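Local structure of alpha-glucosidase (Pseudoalteromonas sp. K8, 5HQA) at residues 317-331 / 356-369. The protein hydrolyses alpha-glucosides as a calcium-binding glycoside hydrolase family 97 enzyme and binds the inhibitor acarbose in its active site. Residues are numbered along the deposited sequence; the frame is centred on the assembly and turned at random. Where two conformers were deposited one is given.
Sequences WDGDWFFNGDVFSFT and HHETSGNVSNYRKQ. With AC1 (4,6-dideoxy-4-{[(1S,4R,5S,6S)-4,5,6-trihydroxy-3-(hydroxymethyl)cyclohex-2-en-1-yl]amino}-alpha-D-glucopyranose), chain B.
At the rim of the catalytic barrel, the loop 317-331 that follows strand 307-310 packs on the beta-alpha unit 356-369, where strand 352-358 turns into helix 363-379, and Trp-317, Glu-358 and the acarbose unit AC1 meet where the two join. CZ2 and CH2 of Trp-317 lie 3.6 Å from CB of Glu-358, ring and carboxylate planes nearly perpendicular. CG of Glu-358 stands anti to the backbone N (chi1 174°) and the chain then bends at chi2, bringing OE1 within 2.9 Å of AC1 O6B, which donates to it; OE2 takes the backbone N-H of Ser-360 on its anti lone pair. His-356 and Trp-317 meet rim to rim beside the same hydroxyl. The hydroxyl OG of Ser-360 donates to Trp-321 O at 2.8 Å, from above the carbonyl plane, while Asn-324 N reaches that oxygen from the opposite face. CA of Gly-325 lies 3.2 Å from Thr-359 O, at the start of the type I' turn from Thr-359 to Asn-362, so close that a CB there would clash with that oxygen. Farther out, Phe-330 puts one face over Tyr-366 CD1 and turns its edge toward the face of His-357 in an offset edge-to-face pair. Beside this aromatic cluster, Gln-369 grips the loop twice: OE1 accepts from Phe-330 N at 2.8 Å, and NE2 donates to Phe-328 O at 3.0 Å, nearly straight. Asn-365 ND2 gives Phe-328 O a second donor, in the carbonyl plane. A leucine in place of Gln-369 would probably leave Phe-330 N without its acceptor and Phe-328 O with Asn-365 alone of this pair. Two amides of the helix thus satisfy Phe-328 O and Phe-330 N of the loop, while the sugar-facing end offers a carboxylate oxygen to the ligand beside the indoles of Trp-317 and Trp-321.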
loop_
_atom_site.group_PDB
_atom_site.type_symbol
_atom_site.label_atom_id
_atom_site.label_comp_id
_atom_site.label_asym_id
_atom_site.label_seq_id
_atom_site.Cartn_x
_atom_site.Cartn_y
_atom_site.Cartn_z
ATOM N N TRP A 317 -24.857 -1.204 -12.963
ATOM C CA TRP A 317 -24.048 -0.064 -13.374
ATOM C C TRP A 317 -24.822 0.965 -14.186
ATOM O O TRP A 317 -24.314 2.073 -14.384
ATOM C CB TRP A 317 -22.836 -0.519 -14.198
ATOM C CG TRP A 317 -21.822 -1.320 -13.420
ATOM C CD1 TRP A 317 -21.840 -2.667 -13.203
ATOM C CD2 TRP A 317 -20.644 -0.826 -12.769
ATOM N NE1 TRP A 317 -20.751 -3.044 -12.456
ATOM C CE2 TRP A 317 -19.996 -1.935 -12.179
ATOM C CE3 TRP A 317 -20.069 0.444 -12.630
ATOM C CZ2 TRP A 317 -18.804 -1.814 -11.457
ATOM C CZ3 TRP A 317 -18.875 0.565 -11.906
ATOM C CH2 TRP A 317 -18.262 -0.559 -11.327
ATOM N N ASP A 318 -26.016 0.636 -14.672
ATOM C CA ASP A 318 -26.715 1.566 -15.551
ATOM C C ASP A 318 -27.084 2.845 -14.815
ATOM O O ASP A 318 -27.501 2.818 -13.653
ATOM C CB ASP A 318 -27.972 0.924 -16.122
ATOM C CG ASP A 318 -27.664 -0.121 -17.163
ATOM O OD1 ASP A 318 -26.532 -0.640 -17.177
ATOM O OD2 ASP A 318 -28.561 -0.431 -17.964
ATOM N N GLY A 319 -26.948 3.970 -15.515
ATOM C CA GLY A 319 -27.298 5.262 -14.969
ATOM C C GLY A 319 -26.081 5.970 -14.428
ATOM O O GLY A 319 -25.125 6.230 -15.165
ATOM N N ASP A 320 -26.090 6.268 -13.134
ATOM C CA ASP A 320 -24.951 6.878 -12.459
ATOM C C ASP A 320 -24.496 5.884 -11.392
ATOM O O ASP A 320 -25.060 5.846 -10.294
ATOM C CB ASP A 320 -25.332 8.230 -11.863
ATOM C CG ASP A 320 -24.121 9.055 -11.463
ATOM O OD1 ASP A 320 -23.024 8.471 -11.301
ATOM O OD2 ASP A 320 -24.269 10.289 -11.306
ATOM N N TRP A 321 -23.486 5.068 -11.715
ATOM C CA TRP A 321 -23.158 3.938 -10.851
ATOM C C TRP A 321 -22.674 4.380 -9.473
ATOM O O TRP A 321 -22.781 3.599 -8.522
ATOM C CB TRP A 321 -22.117 3.030 -11.521
ATOM C CG TRP A 321 -20.787 3.684 -11.775
ATOM C CD1 TRP A 321 -20.378 4.276 -12.938
ATOM C CD2 TRP A 321 -19.695 3.814 -10.854
ATOM N NE1 TRP A 321 -19.100 4.760 -12.797
ATOM C CE2 TRP A 321 -18.658 4.490 -11.528
ATOM C CE3 TRP A 321 -19.489 3.416 -9.527
ATOM C CZ2 TRP A 321 -17.439 4.785 -10.919
ATOM C CZ3 TRP A 321 -18.274 3.709 -8.926
ATOM C CH2 TRP A 321 -17.266 4.388 -9.620
ATOM N N PHE A 322 -22.154 5.611 -9.339
ATOM C CA PHE A 322 -21.747 6.124 -8.028
ATOM C C PHE A 322 -22.894 6.063 -7.027
ATOM O O PHE A 322 -22.657 5.960 -5.817
ATOM C CB PHE A 322 -21.220 7.566 -8.165
ATOM C CG PHE A 322 -20.758 8.208 -6.854
ATOM C CD1 PHE A 322 -21.649 8.918 -6.050
ATOM C CD2 PHE A 322 -19.428 8.143 -6.456
ATOM C CE1 PHE A 322 -21.228 9.515 -4.863
ATOM C CE2 PHE A 322 -19.003 8.739 -5.261
ATOM C CZ PHE A 322 -19.901 9.420 -4.472
ATOM N N PHE A 323 -24.138 6.104 -7.507
ATOM C CA PHE A 323 -25.318 6.109 -6.646
ATOM C C PHE A 323 -26.041 4.771 -6.597
ATOM O O PHE A 323 -27.123 4.694 -6.014
ATOM C CB PHE A 323 -26.299 7.199 -7.096
ATOM C CG PHE A 323 -25.719 8.578 -7.034
ATOM C CD1 PHE A 323 -25.563 9.219 -5.817
ATOM C CD2 PHE A 323 -25.287 9.216 -8.183
ATOM C CE1 PHE A 323 -25.003 10.481 -5.750
ATOM C CE2 PHE A 323 -24.727 10.478 -8.121
ATOM C CZ PHE A 323 -24.586 11.109 -6.902
ATOM N N ASN A 324 -25.464 3.711 -7.163
ATOM C CA ASN A 324 -26.184 2.456 -7.324
ATOM C C ASN A 324 -25.775 1.394 -6.308
ATOM O O ASN A 324 -26.046 0.209 -6.529
ATOM C CB ASN A 324 -25.994 1.924 -8.745
ATOM C CG ASN A 324 -26.668 2.793 -9.784
ATOM O OD1 ASN A 324 -27.435 3.696 -9.449
ATOM N ND2 ASN A 324 -26.398 2.516 -11.054
ATOM N N GLY A 325 -25.153 1.791 -5.192
ATOM C CA GLY A 325 -24.691 0.807 -4.222
ATOM C C GLY A 325 -25.778 -0.131 -3.727
ATOM O O GLY A 325 -25.503 -1.291 -3.413
ATOM N N ASP A 326 -27.028 0.344 -3.670
ATOM C CA ASP A 326 -28.120 -0.495 -3.189
ATOM C C ASP A 326 -28.511 -1.587 -4.177
ATOM O O ASP A 326 -29.107 -2.585 -3.761
ATOM C CB ASP A 326 -29.378 0.336 -2.900
ATOM C CG ASP A 326 -29.199 1.325 -1.760
ATOM O OD1 ASP A 326 -28.119 1.372 -1.117
ATOM O OD2 ASP A 326 -30.172 2.065 -1.502
ATOM N N VAL A 327 -28.231 -1.418 -5.470
ATOM C CA VAL A 327 -28.840 -2.271 -6.491
ATOM C C VAL A 327 -27.854 -3.175 -7.213
ATOM O O VAL A 327 -28.293 -3.996 -8.032
ATOM C CB VAL A 327 -29.629 -1.442 -7.524
ATOM C CG1 VAL A 327 -30.771 -0.717 -6.836
ATOM C CG2 VAL A 327 -28.712 -0.466 -8.248
ATOM N N PHE A 328 -26.550 -3.052 -6.960
ATOM C CA PHE A 328 -25.588 -3.969 -7.563
ATOM C C PHE A 328 -25.944 -5.412 -7.232
ATOM O O PHE A 328 -26.216 -5.748 -6.075
ATOM C CB PHE A 328 -24.175 -3.671 -7.055
ATOM C CG PHE A 328 -23.502 -2.530 -7.748
ATOM C CD1 PHE A 328 -23.406 -2.499 -9.131
ATOM C CD2 PHE A 328 -22.951 -1.492 -7.013
ATOM C CE1 PHE A 328 -22.768 -1.445 -9.778
ATOM C CE2 PHE A 328 -22.315 -0.433 -7.644
ATOM C CZ PHE A 328 -22.223 -0.407 -9.031
ATOM N N SER A 329 -25.951 -6.264 -8.253
ATOM C CA SER A 329 -25.949 -7.707 -8.063
ATOM C C SER A 329 -24.523 -8.215 -8.211
ATOM O O SER A 329 -23.789 -7.783 -9.107
ATOM C CB SER A 329 -26.852 -8.407 -9.082
ATOM O OG SER A 329 -26.699 -9.819 -9.016
ATOM N N PHE A 330 -24.124 -9.126 -7.331
ATOM C CA PHE A 330 -22.798 -9.718 -7.428
ATOM C C PHE A 330 -22.849 -11.152 -7.923
ATOM O O PHE A 330 -21.838 -11.859 -7.866
ATOM C CB PHE A 330 -22.082 -9.595 -6.084
ATOM C CG PHE A 330 -21.926 -8.161 -5.647
ATOM C CD1 PHE A 330 -20.933 -7.361 -6.200
ATOM C CD2 PHE A 330 -22.806 -7.595 -4.735
ATOM C CE1 PHE A 330 -20.799 -6.036 -5.830
ATOM C CE2 PHE A 330 -22.674 -6.262 -4.351
ATOM C CZ PHE A 330 -21.670 -5.482 -4.902
ATOM N N THR A 331 -23.993 -11.581 -8.449
ATOM C CA THR A 331 -24.117 -12.883 -9.088
ATOM C C THR A 331 -24.704 -12.830 -10.487
ATOM O O THR A 331 -24.522 -13.795 -11.238
ATOM C CB THR A 331 -24.996 -13.825 -8.248
ATOM O OG1 THR A 331 -26.241 -13.173 -7.959
ATOM C CG2 THR A 331 -24.308 -14.202 -6.948
ATOM N N HIS A 356 -14.626 -8.765 -10.239
ATOM C CA HIS A 356 -14.751 -7.365 -9.844
ATOM C C HIS A 356 -16.035 -7.182 -9.057
ATOM O O HIS A 356 -17.117 -7.506 -9.558
ATOM C CB HIS A 356 -14.749 -6.431 -11.055
ATOM C CG HIS A 356 -14.731 -4.984 -10.680
ATOM N ND1 HIS A 356 -15.669 -4.082 -11.136
ATOM C CD2 HIS A 356 -13.897 -4.287 -9.870
ATOM C CE1 HIS A 356 -15.403 -2.886 -10.636
ATOM N NE2 HIS A 356 -14.332 -2.983 -9.866
ATOM N N HIS A 357 -15.906 -6.642 -7.845
ATOM C CA HIS A 357 -17.017 -6.390 -6.929
ATOM C C HIS A 357 -16.931 -4.931 -6.495
ATOM O O HIS A 357 -16.293 -4.635 -5.484
ATOM C CB HIS A 357 -16.958 -7.312 -5.708
ATOM C CG HIS A 357 -17.252 -8.747 -6.005
ATOM N ND1 HIS A 357 -16.952 -9.756 -5.120
ATOM C CD2 HIS A 357 -17.824 -9.344 -7.078
ATOM C CE1 HIS A 357 -17.321 -10.917 -5.635
ATOM N NE2 HIS A 357 -17.856 -10.694 -6.822
ATOM N N GLU A 358 -17.558 -4.023 -7.244
ATOM C CA GLU A 358 -17.705 -2.641 -6.796
ATOM C C GLU A 358 -18.974 -2.513 -5.961
ATOM O O GLU A 358 -20.051 -2.941 -6.389
ATOM C CB GLU A 358 -17.763 -1.677 -7.984
ATOM C CG GLU A 358 -18.063 -0.226 -7.583
ATOM C CD GLU A 358 -16.996 0.368 -6.662
ATOM O OE1 GLU A 358 -15.810 0.420 -7.060
ATOM O OE2 GLU A 358 -17.336 0.778 -5.527
ATOM N N THR A 359 -18.851 -1.913 -4.776
ATOM C CA THR A 359 -19.988 -1.761 -3.881
ATOM C C THR A 359 -20.613 -0.376 -3.923
ATOM O O THR A 359 -21.729 -0.208 -3.416
ATOM C CB THR A 359 -19.574 -2.045 -2.436
ATOM O OG1 THR A 359 -18.674 -1.017 -2.000
ATOM C CG2 THR A 359 -18.886 -3.408 -2.327
ATOM N N SER A 360 -19.919 0.614 -4.490
ATOM C CA SER A 360 -20.300 2.024 -4.357
ATOM C C SER A 360 -20.646 2.368 -2.909
ATOM O O SER A 360 -21.571 3.132 -2.629
ATOM C CB SER A 360 -21.452 2.387 -5.292
ATOM O OG SER A 360 -20.990 2.455 -6.626
ATOM N N GLY A 361 -19.901 1.779 -1.978
ATOM C CA GLY A 361 -20.009 2.129 -0.586
ATOM C C GLY A 361 -21.046 1.370 0.215
ATOM O O GLY A 361 -21.036 1.471 1.447
ATOM N N ASN A 362 -21.943 0.616 -0.423
ATOM C CA ASN A 362 -22.974 -0.087 0.339
ATOM C C ASN A 362 -22.443 -1.469 0.687
ATOM O O ASN A 362 -22.558 -2.413 -0.102
ATOM C CB ASN A 362 -24.287 -0.169 -0.427
ATOM C CG ASN A 362 -25.391 -0.829 0.392
ATOM O OD1 ASN A 362 -25.126 -1.632 1.298
ATOM N ND2 ASN A 362 -26.640 -0.493 0.077
ATOM N N VAL A 363 -21.894 -1.602 1.896
ATOM C CA VAL A 363 -21.246 -2.857 2.253
ATOM C C VAL A 363 -22.244 -3.904 2.726
ATOM O O VAL A 363 -21.915 -5.097 2.726
ATOM C CB VAL A 363 -20.146 -2.622 3.307
ATOM C CG1 VAL A 363 -19.051 -1.731 2.708
ATOM C CG2 VAL A 363 -20.727 -1.988 4.572
ATOM N N SER A 364 -23.454 -3.505 3.112
ATOM C CA SER A 364 -24.437 -4.498 3.531
ATOM C C SER A 364 -25.023 -5.229 2.335
ATOM O O SER A 364 -25.250 -6.440 2.398
ATOM C CB SER A 364 -25.545 -3.833 4.347
ATOM O OG SER A 364 -25.022 -3.327 5.565
ATOM N N ASN A 365 -25.270 -4.506 1.238
ATOM C CA ASN A 365 -25.715 -5.150 0.007
ATOM C C ASN A 365 -24.668 -6.125 -0.513
ATOM O O ASN A 365 -25.009 -7.176 -1.066
ATOM C CB ASN A 365 -26.035 -4.093 -1.052
ATOM C CG ASN A 365 -26.458 -4.707 -2.374
ATOM O OD1 ASN A 365 -27.434 -5.450 -2.439
ATOM N ND2 ASN A 365 -25.726 -4.394 -3.441
ATOM N N TYR A 366 -23.387 -5.789 -0.356
ATOM C CA TYR A 366 -22.328 -6.719 -0.745
ATOM C C TYR A 366 -22.273 -7.904 0.209
ATOM O O TYR A 366 -22.215 -9.061 -0.222
ATOM C CB TYR A 366 -20.988 -5.986 -0.768
ATOM C CG TYR A 366 -19.796 -6.789 -1.257
ATOM C CD1 TYR A 366 -19.934 -7.802 -2.203
ATOM C CD2 TYR A 366 -18.519 -6.512 -0.777
ATOM C CE1 TYR A 366 -18.823 -8.524 -2.657
ATOM C CE2 TYR A 366 -17.411 -7.217 -1.224
ATOM C CZ TYR A 366 -17.568 -8.214 -2.160
ATOM O OH TYR A 366 -16.455 -8.905 -2.577
ATOM N N ARG A 367 -22.300 -7.628 1.514
ATOM C CA ARG A 367 -22.176 -8.688 2.510
ATOM C C ARG A 367 -23.258 -9.748 2.334
ATOM O O ARG A 367 -22.984 -10.952 2.441
ATOM C CB ARG A 367 -22.230 -8.077 3.913
ATOM C CG ARG A 367 -22.492 -9.071 5.027
ATOM C CD ARG A 367 -21.243 -9.827 5.406
ATOM N NE ARG A 367 -20.363 -9.023 6.246
ATOM C CZ ARG A 367 -19.871 -9.408 7.419
ATOM N NH1 ARG A 367 -20.156 -10.599 7.913
ATOM N NH2 ARG A 367 -19.073 -8.598 8.088
ATOM N N LYS A 368 -24.493 -9.329 2.043
ATOM C CA LYS A 368 -25.561 -10.313 1.939
ATOM C C LYS A 368 -25.399 -11.208 0.722
ATOM O O LYS A 368 -25.890 -12.340 0.740
ATOM C CB LYS A 368 -26.932 -9.628 1.933
ATOM C CG LYS A 368 -27.358 -9.003 0.626
ATOM C CD LYS A 368 -28.593 -8.111 0.834
ATOM C CE LYS A 368 -28.966 -7.331 -0.438
ATOM N NZ LYS A 368 -29.505 -5.957 -0.152
ATOM N N GLN A 369 -24.692 -10.753 -0.313
ATOM C CA GLN A 369 -24.493 -11.540 -1.528
ATOM C C GLN A 369 -23.117 -12.186 -1.599
ATOM O O GLN A 369 -22.841 -12.931 -2.544
ATOM C CB GLN A 369 -24.684 -10.667 -2.769
ATOM C CG GLN A 369 -25.998 -9.942 -2.855
ATOM C CD GLN A 369 -26.080 -9.112 -4.115
ATOM O OE1 GLN A 369 -25.968 -9.639 -5.228
ATOM N NE2 GLN A 369 -26.252 -7.800 -3.954
HETATM C C1 AC1 B . -14.241 8.357 -7.715
HETATM O O2 AC1 B . -12.827 8.707 -5.815
HETATM C C2 AC1 B . -13.377 7.682 -6.660
HETATM C C4A AC1 B . -12.433 1.387 -10.791
HETATM C C3 AC1 B . -12.296 6.839 -7.282
HETATM O O3 AC1 B . -11.453 6.275 -6.262
HETATM C C4 AC1 B . -12.915 5.773 -8.147
HETATM N N4A AC1 B . -11.946 4.713 -8.572
HETATM C C5 AC1 B . -13.414 6.605 -9.318
HETATM O O5 AC1 B . -14.564 7.420 -8.842
HETATM C C6 AC1 B . -13.851 5.814 -10.513
HETATM C C1B AC1 B . -12.424 3.299 -8.365
HETATM C C2B AC1 B . -11.223 2.224 -8.796
HETATM O O2B AC1 B . -10.023 2.636 -8.141
HETATM C C3B AC1 B . -11.103 2.122 -10.192
HETATM O O3B AC1 B . -9.954 1.343 -10.610
HETATM O O4 AC1 B . -12.398 1.391 -12.205
HETATM C C5B AC1 B . -13.665 1.993 -10.340
HETATM C C7B AC1 B . -13.634 2.975 -9.043
HETATM C C6B AC1 B . -14.972 1.255 -10.675
HETATM O O6B AC1 B . -15.051 0.136 -9.849
HETATM O O HOH W 1 -24.260 4.307 -3.920
HETATM O O HOH W 2 -29.930 -3.209 -1.196
HETATM O O HOH W 3 -19.164 -12.741 -8.258
HETATM O O HOH W 4 -26.760 -12.159 -5.660
#